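Local coordinates for HTH cro/C1-type domain-containing protein (Pseudomonas aeruginosa, PDB 4O8B), which is the transcriptional regulator BswR, which controls bacterial motility and biofilm formation through modulation of the small RNA rsmZ and probably binds promoter DNA through its helix-turn-helix domain, at the interface of chains A and B. Sequence-based numbering; all coordinates share one arbitrary frame. Chains: chain A/B, Uncharacterized protein.

The interface of chains A and B. Residues chain A 71, 74, 78, 89, 93; chain B 74, 78, 89-90, 93.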
ATOM      1  N   LEU A  71      -0.027  -9.689  -4.100  1.00 25.74           N
ATOM      2  CA  LEU A  71      -0.598  -8.377  -4.385  1.00 24.89           C
ATOM      3  C   LEU A  71       0.472  -7.361  -4.773  1.00 23.58           C
ATOM      4  O   LEU A  71       0.334  -6.654  -5.774  1.00 22.64           O
ATOM      5  CB  LEU A  71      -1.383  -7.861  -3.172  1.00 24.00           C
ATOM      6  CG  LEU A  71      -2.263  -6.641  -3.444  1.00 25.38           C
ATOM      7  CD1 LEU A  71      -3.167  -6.924  -4.635  1.00 25.40           C
ATOM      8  CD2 LEU A  71      -3.094  -6.317  -2.214  1.00 23.43           C
ATOM      9  N   LEU A  74       1.554  -7.549  -8.122  1.00 25.87           N
ATOM     10  CA  LEU A  74       0.502  -7.051  -9.004  1.00 26.80           C
ATOM     11  C   LEU A  74       0.462  -5.524  -8.994  1.00 26.11           C
ATOM     12  O   LEU A  74       0.204  -4.896 -10.021  1.00 27.10           O
ATOM     13  CB  LEU A  74      -0.856  -7.605  -8.568  1.00 26.64           C
ATOM     14  CG  LEU A  74      -1.789  -8.061  -9.690  1.00 28.52           C
ATOM     15  CD1 LEU A  74      -1.243  -9.345 -10.305  1.00 28.54           C
ATOM     16  CD2 LEU A  74      -3.188  -8.298  -9.144  1.00 28.88           C
ATOM     17  N   VAL A  78       0.549  -3.478 -12.546  1.00 28.53           N
ATOM     18  CA  VAL A  78      -0.527  -2.584 -12.964  1.00 28.46           C
ATOM     19  C   VAL A  78      -0.035  -1.143 -13.068  1.00 28.71           C
ATOM     20  O   VAL A  78      -0.509  -0.380 -13.915  1.00 29.41           O
ATOM     21  CB  VAL A  78      -1.722  -2.644 -11.986  1.00 27.00           C
ATOM     22  CG1 VAL A  78      -2.210  -4.076 -11.853  1.00 25.59           C
ATOM     23  CG2 VAL A  78      -1.319  -2.096 -10.630  1.00 28.80           C
ATOM     24  N   LEU A  89      -7.384  -3.156 -18.430  1.00 29.79           N
ATOM     25  CA  LEU A  89      -7.304  -3.899 -17.185  1.00 28.83           C
ATOM     26  C   LEU A  89      -8.605  -3.752 -16.393  1.00 29.31           C
ATOM     27  O   LEU A  89      -9.288  -4.741 -16.120  1.00 27.73           O
ATOM     28  CB  LEU A  89      -6.130  -3.398 -16.348  1.00 27.03           C
ATOM     29  CG  LEU A  89      -5.824  -4.178 -15.062  1.00 26.69           C
ATOM     30  CD1 LEU A  89      -5.211  -5.523 -15.409  1.00 25.89           C
ATOM     31  CD2 LEU A  89      -4.872  -3.367 -14.195  1.00 24.59           C
ATOM     32  N   ILE A  93     -11.240  -6.576 -15.150  1.00 25.09           N
ATOM     33  CA  ILE A  93     -11.492  -6.819 -13.731  1.00 23.97           C
ATOM     34  C   ILE A  93     -12.975  -6.643 -13.406  1.00 24.20           C
ATOM     35  O   ILE A  93     -13.572  -7.480 -12.726  1.00 20.88           O
ATOM     36  CB  ILE A  93     -10.670  -5.863 -12.847  1.00 22.98           C
ATOM     37  CG1 ILE A  93      -9.180  -6.022 -13.164  1.00 23.20           C
ATOM     38  CG2 ILE A  93     -10.921  -6.169 -11.373  1.00 23.47           C
ATOM     39  CD1 ILE A  93      -8.286  -5.018 -12.465  1.00 22.97           C
TER
ATOM     40  N   LEU B  74      -8.390  -0.316  -7.408  1.00 25.87           N
ATOM     41  CA  LEU B  74      -8.001  -1.577  -8.034  1.00 26.80           C
ATOM     42  C   LEU B  74      -7.496  -2.569  -6.988  1.00 26.11           C
ATOM     43  O   LEU B  74      -7.738  -3.772  -7.095  1.00 27.10           O
ATOM     44  CB  LEU B  74      -6.911  -1.332  -9.080  1.00 26.64           C
ATOM     45  CG  LEU B  74      -7.049  -2.108 -10.389  1.00 28.52           C
ATOM     46  CD1 LEU B  74      -8.217  -1.540 -11.189  1.00 28.54           C
ATOM     47  CD2 LEU B  74      -5.765  -2.004 -11.197  1.00 28.88           C
ATOM     48  N   VAL B  78      -9.087  -6.346  -6.852  1.00 28.53           N
ATOM     49  CA  VAL B  78      -8.278  -7.546  -7.039  1.00 28.46           C
ATOM     50  C   VAL B  78      -8.258  -8.399  -5.774  1.00 28.71           C
ATOM     51  O   VAL B  78      -8.191  -9.630  -5.850  1.00 29.41           O
ATOM     52  CB  VAL B  78      -6.826  -7.192  -7.436  1.00 27.00           C
ATOM     53  CG1 VAL B  78      -6.829  -6.323  -8.683  1.00 25.59           C
ATOM     54  CG2 VAL B  78      -6.130  -6.475  -6.295  1.00 28.80           C
ATOM     55  N   LEU B  89      -6.746 -13.102 -13.674  1.00 29.79           N
ATOM     56  CA  LEU B  89      -6.278 -11.728 -13.672  1.00 28.83           C
ATOM     57  C   LEU B  89      -4.798 -11.670 -14.059  1.00 29.31           C
ATOM     58  O   LEU B  89      -4.436 -11.049 -15.061  1.00 27.73           O
ATOM     59  CB  LEU B  89      -6.476 -11.106 -12.292  1.00 27.03           C
ATOM     60  CG  LEU B  89      -6.159  -9.610 -12.164  1.00 26.69           C
ATOM     61  CD1 LEU B  89      -7.233  -8.794 -12.863  1.00 25.89           C
ATOM     62  CD2 LEU B  89      -6.081  -9.235 -10.691  1.00 24.59           C
ATOM     63  N   THR B  90      -3.951 -12.317 -13.262  1.00 30.28           N
ATOM     64  CA  THR B  90      -2.517 -12.338 -13.527  1.00 32.57           C
ATOM     65  C   THR B  90      -2.220 -12.760 -14.957  1.00 32.80           C
ATOM     66  O   THR B  90      -1.360 -12.173 -15.622  1.00 33.08           O
ATOM     67  CB  THR B  90      -1.776 -13.289 -12.562  1.00 33.63           C
ATOM     68  OG1 THR B  90      -2.502 -14.521 -12.459  1.00 36.51           O
ATOM     69  CG2 THR B  90      -1.639 -12.662 -11.188  1.00 34.07           C
ATOM     70  N   ILE B  93      -2.981  -9.786 -17.160  1.00 25.09           N
ATOM     71  CA  ILE B  93      -2.009  -8.716 -16.944  1.00 23.97           C
ATOM     72  C   ILE B  93      -0.671  -9.058 -17.598  1.00 24.20           C
ATOM     73  O   ILE B  93      -0.079  -8.225 -18.288  1.00 20.88           O
ATOM     74  CB  ILE B  93      -1.782  -8.463 -15.443  1.00 22.98           C
ATOM     75  CG1 ILE B  93      -3.114  -8.124 -14.769  1.00 23.20           C
ATOM     76  CG2 ILE B  93      -0.796  -7.313 -15.250  1.00 23.47           C
ATOM     77  CD1 ILE B  93      -3.037  -8.010 -13.261  1.00 22.97           C
TER
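A:Leu74 reaches from helix 69-79 into the surface of chain B, where its forked end straddles B:Ile93 of helix 83-99. One branch, CD2, meets CD2 of B:Leu89 at 3.4 Å. The other, CD1, presses on the methyl CG2 of B:Thr90 at 3.5 Å and lies 3.7 Å from CD1 of B:Ile93, whose chain it crosses at about a right angle. Leucine suits this place because two methyls on one branch point can touch several partners at once; A:Leu74 buries 78 Å² here, the largest share in the patch. B:Thr90 buries less, 16 Å², and shows chain A its methyl: CG2 lies anti to the carbonyl carbon, while OG1 lies between the backbone N and the carbonyl carbon (chi1 45°).

The interface of the two copies is two-fold symmetric, and B:Leu74, which buries 48 Å², meets A:Leu89 and A:Ile93 in the same manner, its CD2 3.4 Å from CD2 of A:Leu89. Between the paired 83-99 helices, A:Ile93 and B:Leu89 cross obliquely, with CG1 of the isoleucine 3.4 Å from CD1 of the leucine. The isoleucine chain is extended (chi2 173°), which carries CD1 past this contact to B:Leu74, 3.7 Å from its CD1. A beta-branched residue is well placed here, since its limited rotation keeps this arm directed across the interface. B:Val78 fills the flank with a short, stiff side chain: its CG2 touches CD1 of A:Leu71 at 3.4 Å, and its CG1 meets CD2 of A:Leu74 tip to tip at 4.2 Å.

No polar atom of one chain comes near enough to bond to the other here, so adhesion rests on close-fitting aliphatic groups and the exclusion of water. By joining the C-terminal helices of two copies, the patch appears to serve dimerisation, which would couple two helix-turn-helix domains in one regulator; the structure alone does not show how they engage DNA.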